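CcbJ (Streptomyces caelestis, PDB 4HGZ) probably transfers a methyl group from S-adenosyl-L-methionine to a nitrogen of its substrate, as an N-methyltransferase of the Rossmann-like class. Local coordinates at residues G74-P79 and F134-T139; L80-V85 and H107-L112; H88-S93 and V114-N119; Y130-A135 and T165-C170. One frame throughout, in Å; residues are numbered along the deposited sequence.

Interaction 1: G74-P79 and F134-T139; sequences GRVAFP and FAAFNT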
# COMPACT_ATOMS: atom_id res chain seq x y z
N GLY C 74 -24.15 -30.21 -5.49
CA GLY C 74 -24.69 -30.21 -6.85
C GLY C 74 -24.86 -28.85 -7.49
O GLY C 74 -25.66 -28.68 -8.42
N ARG C 75 -24.08 -27.88 -7.02
CA ARG C 75 -24.18 -26.51 -7.51
C ARG C 75 -24.09 -26.45 -9.04
O ARG C 75 -24.83 -25.71 -9.68
CB ARG C 75 -23.10 -25.64 -6.89
CG ARG C 75 -23.17 -24.21 -7.33
CD ARG C 75 -22.06 -23.38 -6.70
NE ARG C 75 -20.72 -23.80 -7.12
CZ ARG C 75 -20.10 -23.34 -8.20
NH1 ARG C 75 -20.69 -22.45 -8.99
NH2 ARG C 75 -18.87 -23.77 -8.49
N VAL C 76 -23.17 -27.23 -9.60
CA VAL C 76 -23.02 -27.31 -11.05
C VAL C 76 -23.76 -28.52 -11.63
O VAL C 76 -24.24 -28.48 -12.77
CB VAL C 76 -21.53 -27.40 -11.44
CG1 VAL C 76 -21.36 -27.25 -12.94
CG2 VAL C 76 -20.73 -26.34 -10.69
N ALA C 77 -23.86 -29.60 -10.86
CA ALA C 77 -24.43 -30.86 -11.34
C ALA C 77 -25.91 -30.75 -11.71
O ALA C 77 -26.34 -31.27 -12.74
CB ALA C 77 -24.21 -31.98 -10.32
N PHE C 78 -26.70 -30.07 -10.89
CA PHE C 78 -28.12 -29.96 -11.20
C PHE C 78 -28.42 -29.07 -12.41
O PHE C 78 -29.24 -29.44 -13.26
CB PHE C 78 -28.91 -29.53 -9.96
CG PHE C 78 -28.95 -30.58 -8.90
CD1 PHE C 78 -29.59 -31.79 -9.14
CD2 PHE C 78 -28.34 -30.38 -7.68
CE1 PHE C 78 -29.62 -32.77 -8.18
CE2 PHE C 78 -28.37 -31.37 -6.72
CZ PHE C 78 -29.01 -32.55 -6.97
N PRO C 79 -27.78 -27.90 -12.49
CA PRO C 79 -27.89 -27.17 -13.74
C PRO C 79 -27.43 -28.03 -14.92
O PRO C 79 -28.00 -27.93 -16.00
CB PRO C 79 -26.96 -25.98 -13.53
CG PRO C 79 -27.12 -25.70 -12.07
CD PRO C 79 -27.24 -27.05 -11.41
N PHE C 134 -14.24 -32.37 -14.89
CA PHE C 134 -14.01 -31.00 -14.45
C PHE C 134 -13.96 -30.82 -12.96
O PHE C 134 -14.47 -31.64 -12.18
CB PHE C 134 -15.02 -30.02 -15.06
CG PHE C 134 -16.42 -30.15 -14.53
CD1 PHE C 134 -16.88 -29.28 -13.55
CD2 PHE C 134 -17.28 -31.12 -15.03
CE1 PHE C 134 -18.18 -29.39 -13.06
CE2 PHE C 134 -18.59 -31.23 -14.55
CZ PHE C 134 -19.03 -30.37 -13.57
N ALA C 135 -13.35 -29.70 -12.58
CA ALA C 135 -13.13 -29.37 -11.20
C ALA C 135 -13.32 -27.86 -11.04
O ALA C 135 -12.46 -27.08 -11.38
CB ALA C 135 -11.74 -29.78 -10.81
N ALA C 136 -14.47 -27.48 -10.49
CA ALA C 136 -14.83 -26.08 -10.34
C ALA C 136 -14.31 -25.46 -9.04
O ALA C 136 -13.81 -26.15 -8.16
CB ALA C 136 -16.33 -25.93 -10.42
N PHE C 137 -14.41 -24.14 -8.95
CA PHE C 137 -14.02 -23.38 -7.76
C PHE C 137 -12.93 -24.03 -6.91
O PHE C 137 -13.19 -24.53 -5.81
CB PHE C 137 -15.25 -23.07 -6.91
CG PHE C 137 -15.05 -21.88 -6.00
CD1 PHE C 137 -14.40 -20.74 -6.47
CD2 PHE C 137 -15.54 -21.89 -4.69
CE1 PHE C 137 -14.21 -19.62 -5.64
CE2 PHE C 137 -15.36 -20.78 -3.86
CZ PHE C 137 -14.70 -19.64 -4.33
N ASN C 138 -11.70 -24.01 -7.41
CA ASN C 138 -10.52 -24.40 -6.64
C ASN C 138 -10.46 -25.83 -6.15
O ASN C 138 -9.67 -26.16 -5.27
CB ASN C 138 -10.32 -23.46 -5.44
CG ASN C 138 -10.01 -22.04 -5.87
OD1 ASN C 138 -9.35 -21.82 -6.87
ND2 ASN C 138 -10.51 -21.08 -5.11
N THR C 139 -11.28 -26.71 -6.72
CA THR C 139 -11.26 -28.09 -6.25
C THR C 139 -9.87 -28.71 -6.44
O THR C 139 -9.33 -29.35 -5.53
CB THR C 139 -12.34 -28.94 -6.93
OG1 THR C 139 -13.60 -28.62 -6.36
CG2 THR C 139 -12.07 -30.43 -6.70

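Interaction 2: L80-V85 and H107-L112; sequences LADLGV and HPNGNL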
# COMPACT_ATOMS: atom_id res chain seq x y z
N LEU C 80 -26.43 -28.87 -14.72
CA LEU C 80 -26.05 -29.78 -15.79
C LEU C 80 -27.21 -30.70 -16.14
O LEU C 80 -27.49 -30.96 -17.31
CB LEU C 80 -24.82 -30.61 -15.41
CG LEU C 80 -23.51 -29.97 -15.90
CD1 LEU C 80 -22.29 -30.66 -15.30
CD2 LEU C 80 -23.44 -29.98 -17.44
N ALA C 81 -27.89 -31.18 -15.11
CA ALA C 81 -28.95 -32.16 -15.32
C ALA C 81 -30.10 -31.51 -16.06
O ALA C 81 -30.83 -32.19 -16.78
CB ALA C 81 -29.40 -32.75 -13.98
N ASP C 82 -30.26 -30.20 -15.90
CA ASP C 82 -31.30 -29.45 -16.63
C ASP C 82 -31.02 -29.32 -18.13
O ASP C 82 -31.94 -29.06 -18.92
CB ASP C 82 -31.52 -28.06 -16.02
CG ASP C 82 -32.26 -28.11 -14.68
OD1 ASP C 82 -33.08 -29.04 -14.46
OD2 ASP C 82 -32.03 -27.22 -13.84
N LEU C 83 -29.77 -29.50 -18.54
CA LEU C 83 -29.40 -29.40 -19.95
C LEU C 83 -29.34 -30.77 -20.61
O LEU C 83 -28.87 -30.91 -21.75
CB LEU C 83 -28.05 -28.69 -20.10
CG LEU C 83 -27.78 -27.45 -19.25
CD1 LEU C 83 -26.32 -27.06 -19.34
CD2 LEU C 83 -28.66 -26.29 -19.68
N GLY C 84 -29.81 -31.78 -19.88
CA GLY C 84 -29.84 -33.16 -20.39
C GLY C 84 -28.52 -33.90 -20.35
O GLY C 84 -28.34 -34.89 -21.07
N VAL C 85 -27.59 -33.42 -19.53
CA VAL C 85 -26.27 -34.01 -19.39
C VAL C 85 -26.19 -34.99 -18.21
O VAL C 85 -26.56 -34.65 -17.08
CB VAL C 85 -25.23 -32.91 -19.16
CG1 VAL C 85 -23.84 -33.49 -19.04
CG2 VAL C 85 -25.28 -31.89 -20.27
N HIS C 107 -35.41 -33.79 -7.36
CA HIS C 107 -35.16 -32.97 -8.55
C HIS C 107 -35.78 -33.58 -9.81
O HIS C 107 -35.65 -34.77 -10.06
CB HIS C 107 -33.67 -32.80 -8.75
CG HIS C 107 -33.30 -31.62 -9.59
ND1 HIS C 107 -33.22 -31.68 -10.96
CD2 HIS C 107 -32.97 -30.35 -9.25
CE1 HIS C 107 -32.86 -30.50 -11.43
NE2 HIS C 107 -32.70 -29.68 -10.41
N PRO C 108 -36.44 -32.74 -10.62
CA PRO C 108 -37.09 -33.19 -11.84
C PRO C 108 -36.12 -33.96 -12.74
O PRO C 108 -36.55 -34.83 -13.50
CB PRO C 108 -37.50 -31.88 -12.52
CG PRO C 108 -37.62 -30.90 -11.41
CD PRO C 108 -36.54 -31.28 -10.43
N ASN C 109 -34.84 -33.62 -12.67
CA ASN C 109 -33.85 -34.30 -13.48
C ASN C 109 -32.76 -34.98 -12.66
O ASN C 109 -31.67 -35.28 -13.16
CB ASN C 109 -33.26 -33.32 -14.49
CG ASN C 109 -34.29 -32.84 -15.49
OD1 ASN C 109 -35.02 -33.64 -16.08
ND2 ASN C 109 -34.35 -31.53 -15.70
N GLY C 110 -33.06 -35.25 -11.39
CA GLY C 110 -32.13 -35.93 -10.52
C GLY C 110 -31.56 -37.17 -11.17
O GLY C 110 -30.38 -37.47 -11.01
N ASN C 111 -32.40 -37.90 -11.90
CA ASN C 111 -31.96 -39.16 -12.49
C ASN C 111 -30.73 -39.01 -13.40
O ASN C 111 -30.07 -39.99 -13.72
CB ASN C 111 -33.10 -39.83 -13.26
CG ASN C 111 -33.53 -39.02 -14.47
OD1 ASN C 111 -33.25 -37.83 -14.57
ND2 ASN C 111 -34.21 -39.67 -15.39
N LEU C 112 -30.43 -37.78 -13.83
CA LEU C 112 -29.22 -37.55 -14.61
C LEU C 112 -27.96 -37.36 -13.75
O LEU C 112 -26.86 -37.22 -14.29
CB LEU C 112 -29.38 -36.37 -15.55
CG LEU C 112 -30.38 -36.59 -16.70
CD1 LEU C 112 -30.51 -35.34 -17.53
CD2 LEU C 112 -29.96 -37.76 -17.57

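Interaction 3: H88-S93 and V114-N119; sequences HGVESS and VPVLGN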
# COMPACT_ATOMS: atom_id res chain seq x y z
N HIS C 88 -21.85 -37.81 -13.36
CA HIS C 88 -21.32 -38.56 -12.22
C HIS C 88 -20.52 -37.59 -11.36
O HIS C 88 -19.60 -36.93 -11.85
CB HIS C 88 -20.42 -39.68 -12.72
CG HIS C 88 -21.13 -40.65 -13.62
ND1 HIS C 88 -20.56 -41.83 -14.05
CD2 HIS C 88 -22.38 -40.62 -14.15
CE1 HIS C 88 -21.42 -42.48 -14.81
NE2 HIS C 88 -22.53 -41.76 -14.89
N GLY C 89 -20.87 -37.48 -10.08
CA GLY C 89 -20.17 -36.55 -9.20
C GLY C 89 -19.46 -37.20 -8.04
O GLY C 89 -20.08 -37.91 -7.23
N VAL C 90 -18.15 -36.96 -7.94
CA VAL C 90 -17.36 -37.46 -6.83
C VAL C 90 -17.25 -36.43 -5.71
O VAL C 90 -17.02 -35.25 -5.95
CB VAL C 90 -15.94 -37.82 -7.29
CG1 VAL C 90 -15.09 -38.23 -6.10
CG2 VAL C 90 -15.99 -38.93 -8.32
N GLU C 91 -17.42 -36.89 -4.47
CA GLU C 91 -17.34 -36.03 -3.29
C GLU C 91 -16.90 -36.83 -2.06
O GLU C 91 -17.46 -37.89 -1.78
CB GLU C 91 -18.69 -35.39 -3.00
CG GLU C 91 -18.69 -34.51 -1.77
CD GLU C 91 -17.61 -33.46 -1.84
OE1 GLU C 91 -16.88 -33.26 -0.83
OE2 GLU C 91 -17.48 -32.84 -2.92
N SER C 92 -15.91 -36.32 -1.33
CA SER C 92 -15.37 -37.01 -0.16
C SER C 92 -16.15 -36.74 1.12
O SER C 92 -16.12 -37.54 2.05
CB SER C 92 -13.89 -36.65 0.07
OG SER C 92 -13.71 -35.26 0.21
N SER C 93 -16.85 -35.61 1.17
CA SER C 93 -17.64 -35.26 2.34
C SER C 93 -18.97 -36.01 2.36
O SER C 93 -19.82 -35.80 1.50
CB SER C 93 -17.91 -33.75 2.37
OG SER C 93 -18.90 -33.45 3.32
N VAL C 114 -25.37 -38.85 -10.85
CA VAL C 114 -24.91 -40.08 -10.24
C VAL C 114 -23.91 -39.78 -9.14
O VAL C 114 -22.73 -39.55 -9.40
CB VAL C 114 -24.24 -40.98 -11.28
CG1 VAL C 114 -23.82 -42.30 -10.66
CG2 VAL C 114 -25.19 -41.21 -12.44
N PRO C 115 -24.37 -39.79 -7.88
CA PRO C 115 -23.54 -39.41 -6.74
C PRO C 115 -22.51 -40.49 -6.41
O PRO C 115 -22.88 -41.64 -6.19
CB PRO C 115 -24.54 -39.28 -5.59
CG PRO C 115 -25.91 -39.50 -6.19
CD PRO C 115 -25.71 -40.23 -7.46
N VAL C 116 -21.23 -40.12 -6.37
CA VAL C 116 -20.18 -41.06 -6.03
C VAL C 116 -19.39 -40.62 -4.81
O VAL C 116 -18.61 -39.68 -4.89
CB VAL C 116 -19.19 -41.23 -7.18
CG1 VAL C 116 -18.13 -42.26 -6.82
CG2 VAL C 116 -19.92 -41.59 -8.46
N LEU C 117 -19.57 -41.32 -3.69
CA LEU C 117 -18.88 -40.99 -2.46
C LEU C 117 -17.48 -41.58 -2.44
O LEU C 117 -17.31 -42.78 -2.62
CB LEU C 117 -19.66 -41.50 -1.24
CG LEU C 117 -18.87 -41.37 0.07
CD1 LEU C 117 -18.59 -39.90 0.36
CD2 LEU C 117 -19.61 -42.01 1.23
N GLY C 118 -16.49 -40.73 -2.21
CA GLY C 118 -15.13 -41.19 -2.07
C GLY C 118 -14.04 -40.20 -2.41
O GLY C 118 -14.29 -39.08 -2.85
N ASN C 119 -12.81 -40.63 -2.17
CA ASN C 119 -11.63 -39.87 -2.51
C ASN C 119 -11.25 -40.27 -3.93
O ASN C 119 -11.06 -41.45 -4.22
CB ASN C 119 -10.51 -40.18 -1.51
CG ASN C 119 -9.13 -39.87 -2.04
OD1 ASN C 119 -8.97 -39.27 -3.11
ND2 ASN C 119 -8.11 -40.27 -1.29

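Interaction 4: Y130-A135 and T165-C170; sequences YSVVFA and TFVVQC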
# COMPACT_ATOMS: atom_id res chain seq x y z
N TYR C 130 -15.27 -40.70 -19.89
CA TYR C 130 -16.09 -39.50 -19.85
C TYR C 130 -15.70 -38.54 -20.97
O TYR C 130 -14.60 -38.62 -21.52
CB TYR C 130 -15.93 -38.80 -18.51
CG TYR C 130 -16.46 -39.60 -17.35
CD1 TYR C 130 -17.74 -39.39 -16.86
CD2 TYR C 130 -15.68 -40.58 -16.74
CE1 TYR C 130 -18.23 -40.12 -15.79
CE2 TYR C 130 -16.16 -41.32 -15.67
CZ TYR C 130 -17.45 -41.08 -15.20
OH TYR C 130 -17.95 -41.81 -14.15
N SER C 131 -16.61 -37.63 -21.28
CA SER C 131 -16.41 -36.67 -22.36
C SER C 131 -15.75 -35.44 -21.78
O SER C 131 -15.00 -34.74 -22.46
CB SER C 131 -17.75 -36.28 -22.97
OG SER C 131 -18.56 -35.62 -22.01
N VAL C 132 -16.01 -35.20 -20.51
CA VAL C 132 -15.45 -34.06 -19.81
C VAL C 132 -15.24 -34.42 -18.35
O VAL C 132 -16.13 -34.95 -17.69
CB VAL C 132 -16.41 -32.87 -19.86
CG1 VAL C 132 -15.78 -31.64 -19.21
CG2 VAL C 132 -16.81 -32.58 -21.29
N VAL C 133 -14.05 -34.12 -17.83
CA VAL C 133 -13.82 -34.23 -16.40
C VAL C 133 -13.55 -32.82 -15.93
O VAL C 133 -12.74 -32.11 -16.54
CB VAL C 133 -12.60 -35.10 -16.07
CG1 VAL C 133 -12.39 -35.14 -14.59
CG2 VAL C 133 -12.78 -36.51 -16.63
N PHE C 134 -14.24 -32.37 -14.89
CA PHE C 134 -14.01 -31.00 -14.45
C PHE C 134 -13.96 -30.82 -12.96
O PHE C 134 -14.47 -31.64 -12.18
CB PHE C 134 -15.02 -30.02 -15.06
CG PHE C 134 -16.42 -30.15 -14.53
CD1 PHE C 134 -16.88 -29.28 -13.55
CD2 PHE C 134 -17.28 -31.12 -15.03
CE1 PHE C 134 -18.18 -29.39 -13.06
CE2 PHE C 134 -18.59 -31.23 -14.55
CZ PHE C 134 -19.03 -30.37 -13.57
N ALA C 135 -13.35 -29.70 -12.58
CA ALA C 135 -13.13 -29.37 -11.20
C ALA C 135 -13.32 -27.86 -11.04
O ALA C 135 -12.46 -27.08 -11.38
CB ALA C 135 -11.74 -29.78 -10.81
N THR C 165 -12.12 -33.64 -22.82
CA THR C 165 -11.36 -32.55 -22.22
C THR C 165 -11.43 -32.52 -20.70
O THR C 165 -12.39 -33.00 -20.10
CB THR C 165 -11.88 -31.18 -22.71
OG1 THR C 165 -13.26 -31.04 -22.35
CG2 THR C 165 -11.72 -31.04 -24.21
N PHE C 166 -10.40 -31.92 -20.11
CA PHE C 166 -10.31 -31.72 -18.66
C PHE C 166 -10.38 -30.23 -18.38
O PHE C 166 -9.59 -29.45 -18.91
CB PHE C 166 -8.98 -32.28 -18.16
CG PHE C 166 -8.72 -32.04 -16.71
CD1 PHE C 166 -9.56 -32.54 -15.74
CD2 PHE C 166 -7.59 -31.34 -16.31
CE1 PHE C 166 -9.30 -32.33 -14.38
CE2 PHE C 166 -7.33 -31.13 -14.96
CZ PHE C 166 -8.19 -31.63 -13.99
N VAL C 167 -11.32 -29.83 -17.53
CA VAL C 167 -11.60 -28.42 -17.30
C VAL C 167 -11.46 -28.10 -15.83
O VAL C 167 -12.09 -28.75 -15.00
CB VAL C 167 -13.05 -28.07 -17.72
CG1 VAL C 167 -13.33 -26.60 -17.45
CG2 VAL C 167 -13.28 -28.41 -19.18
N VAL C 168 -10.65 -27.10 -15.50
CA VAL C 168 -10.49 -26.66 -14.12
C VAL C 168 -10.75 -25.17 -14.04
O VAL C 168 -10.53 -24.43 -15.00
CB VAL C 168 -9.04 -26.89 -13.58
CG1 VAL C 168 -8.61 -28.32 -13.78
CG2 VAL C 168 -8.08 -25.98 -14.27
N GLN C 169 -11.19 -24.73 -12.88
CA GLN C 169 -11.34 -23.33 -12.60
C GLN C 169 -10.61 -23.07 -11.31
O GLN C 169 -10.95 -23.63 -10.27
CB GLN C 169 -12.82 -23.01 -12.41
CG GLN C 169 -13.09 -21.64 -11.82
CD GLN C 169 -14.55 -21.43 -11.55
OE1 GLN C 169 -15.19 -22.21 -10.82
NE2 GLN C 169 -15.12 -20.39 -12.15
N CYS C 170 -9.60 -22.21 -11.38
CA CYS C 170 -8.70 -21.98 -10.25
C CYS C 170 -8.42 -20.50 -10.04
O CYS C 170 -8.39 -19.74 -10.99
CB CYS C 170 -7.36 -22.66 -10.51
SG CYS C 170 -7.44 -24.36 -10.98
O HOH W 1 -10.08 -26.30 -9.57

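Interaction 1: G74-P79 and F134-T139
The extended start of R75, with CG opposite the backbone N (chi1 -179°) and a bend at chi3, carries the guanidinium across to A136 and F137, while F134, its CG set between the backbone N and the carbonyl carbon (chi1 71°), directs its ring toward V76. The contact joins the glycine-rich turn of a Rossmann-like methyltransferase, where G74 and A77 fit a GxGxxA pattern, to the end of strand 130-135 and the loop that follows it. Both elements lie at the carboxyl edge of the parallel strands, where enzymes of this fold bind their cofactor, and R75 is itself a residue that binds S-adenosyl-L-homocysteine.

Two small patches make up the interface. In the deeper one, CG1 of V76 lies 3.8 Å from CE1 of F134 and about as close to CZ, the two side chains approaching from opposite directions. The other valine branch, CG2, reaches toward CB of A136 at 4.4 Å and lies over one face of the R75 guanidinium. In the outer patch NH2 of R75 stands 3.9 Å from CB of A136 and 4.0 Å from CB of F137; the R75 guanidinium and the F137 ring, which leads away, lie 77° apart. These are packing contacts; the charge of R75 is met by D49, which forms a salt bridge with NH1. The loop side is braced locally, since the carbonyl O of A136 accepts two bonds from T139, one from its N at 3.0 Å and one from OG1 at 3.1 Å.

Interaction 2: L80-V85 and H107-L112
A81 packs against N109 and L112 where the end of helix 77-82 meets a type I beta turn, H107 to G110, in the connection of a Rossmann-like beta-alpha-beta unit. This turn follows helix 94-106, and the 3-10 segment 110-112 leads on into strand 113-117. The close-packed part of the contact centres on the small methyl of A81: its CB is 3.5 Å from the carbonyl O of N109 and 3.9 Å from CB of L112. L112 packs against the backbone at the end of the helix, its CD1 next to the carbonyl O of A81 and 3.7 Å from CA of G84, while its CB approaches the carbonyl O of V85.

Toward the solvent side, packing gives way to polar contacts around the partly exposed D82. The carboxylate and the amide of N109 are turned steeply against each other, by 75°, yet OD1 lies almost in the amide plane. OD2 of the same aspartate forms a salt bridge with R51, which would help to keep the carboxylate in place. OD1 also approaches the edge of the H107 ring, 3.4 Å from CE1. The imidazole is held from its own side, for ND1 accepts the backbone N-H of N109 at 3.1 Å, and the ring stacks with F78. The one hydrogen bond between the two segments runs from ND2 of N109 to the anti lone pair of OD1 of D82, 3.1 Å long.

Interaction 3: H88-S93 and V114-N119
Strands 87-91 and 113-117 are the two strands of a beta-alpha-beta unit in the Rossmann-like sheet, and H88 to E91 pair in parallel with V114 to L117. Four backbone hydrogen bonds join them: G89 N to V114 O, V116 N to G89 O, E91 N to V116 O and G118 N to E91 O. The last, 3.0 Å long, carries the pairing just past the strand end.

On the face of H88 and V90, the imidazole lies alongside V114 and points the same way, with CG1 of the valine above one ring face toward its rim. Further along, CG2 of V90 is 4.1 Å from CB of V116, and its CG1 approaches the carbonyl O of G118 at 3.5 Å. On the face of E91 and L117, the leucine turns its CD1 back toward the carbonyl O of E91. E91, a residue that binds S-adenosyl-L-homocysteine, sends its carboxylate away from the neighbouring strand: OE1 accepts the N-H of S93 at 3.1 Å, and OE2 takes that of G72 in the glycine-rich turn. These two bonds fix the acidic group at the strand end, the usual cofactor-binding place in this fold.

Strand 66-69 pairs with strand 87-91 along its other side, leaving 113-117 outermost within the chain. Helix 94-106 packs on P115 and L117, whereas L123 lies against V90 and V116.

Interaction 4: Y130-A135 and T165-C170
V132 and T165 stand side by side and point the same way, one of the side-chain pairings between the parallel strands 130-135 and 164-171 of the Rossmann-like sheet. CG2 of V132 lies 4.0 Å from OG1 of T165, while its CG1 reaches forward to CG2 of V167 at 4.1 Å. The same face continues with F134, whose CB meets CB of V167 at 3.8 Å; its ring leads away from this strand.

On the face of V133 and A135, the main partner is F166. With CG anti to the backbone N (chi1 175°), its ring extends beside V133, which meets it at an angle: CB of the valine lies in the ring plane at the edge, 4.0 Å from CD1. Helix 50-61 packs on the first face through L60, and strand 265-272 lies along the far side of 164-171, placing this pair inside the sheet.

Five backbone hydrogen bonds hold the strands in register: T165 N to S131 O, V133 N to T165 O, V167 N to V133 O, A135 N to V167 O and Q169 N to A135 O. Where the strands begin to part, a water bridges two carbonyls, donating to A135 O at 3.1 Å. The same water donates to Q169 O at 2.9 Å. The amide of Q169 turns to the cofactor-side loop, where OE1 accepts the N-H of F137. The five backbone bonds satisfy buried peptide groups between largely apolar side chains, consistent with a place in the core of the sheet, and at the carboxyl end the water and Q169 bind further peptide groups.

In the fold
Interactions 1, 3 and 4 reach the same seven-stranded mixed sheet, and interaction 2 joins the end of helix 77-82 to the turn before strand 113-117, its centre about 18 Å from that of interaction 4. Along the chain, interactions 2 and 3 alternate their segments and both fall between the two halves of interaction 1; interaction 4 begins on the strand where interaction 1 ends and shares F134 and A135 with it. Helix 77-82 serves interactions 1 and 2, whose centres lie about 14 Å apart. H88 and Y130 link interactions 3 and 4 by a probable hydrogen bond. Interactions 1 and 3 thus bring R75 and E91, which bind S-adenosyl-L-homocysteine, to one sheet, with N119 just past strand 113-117.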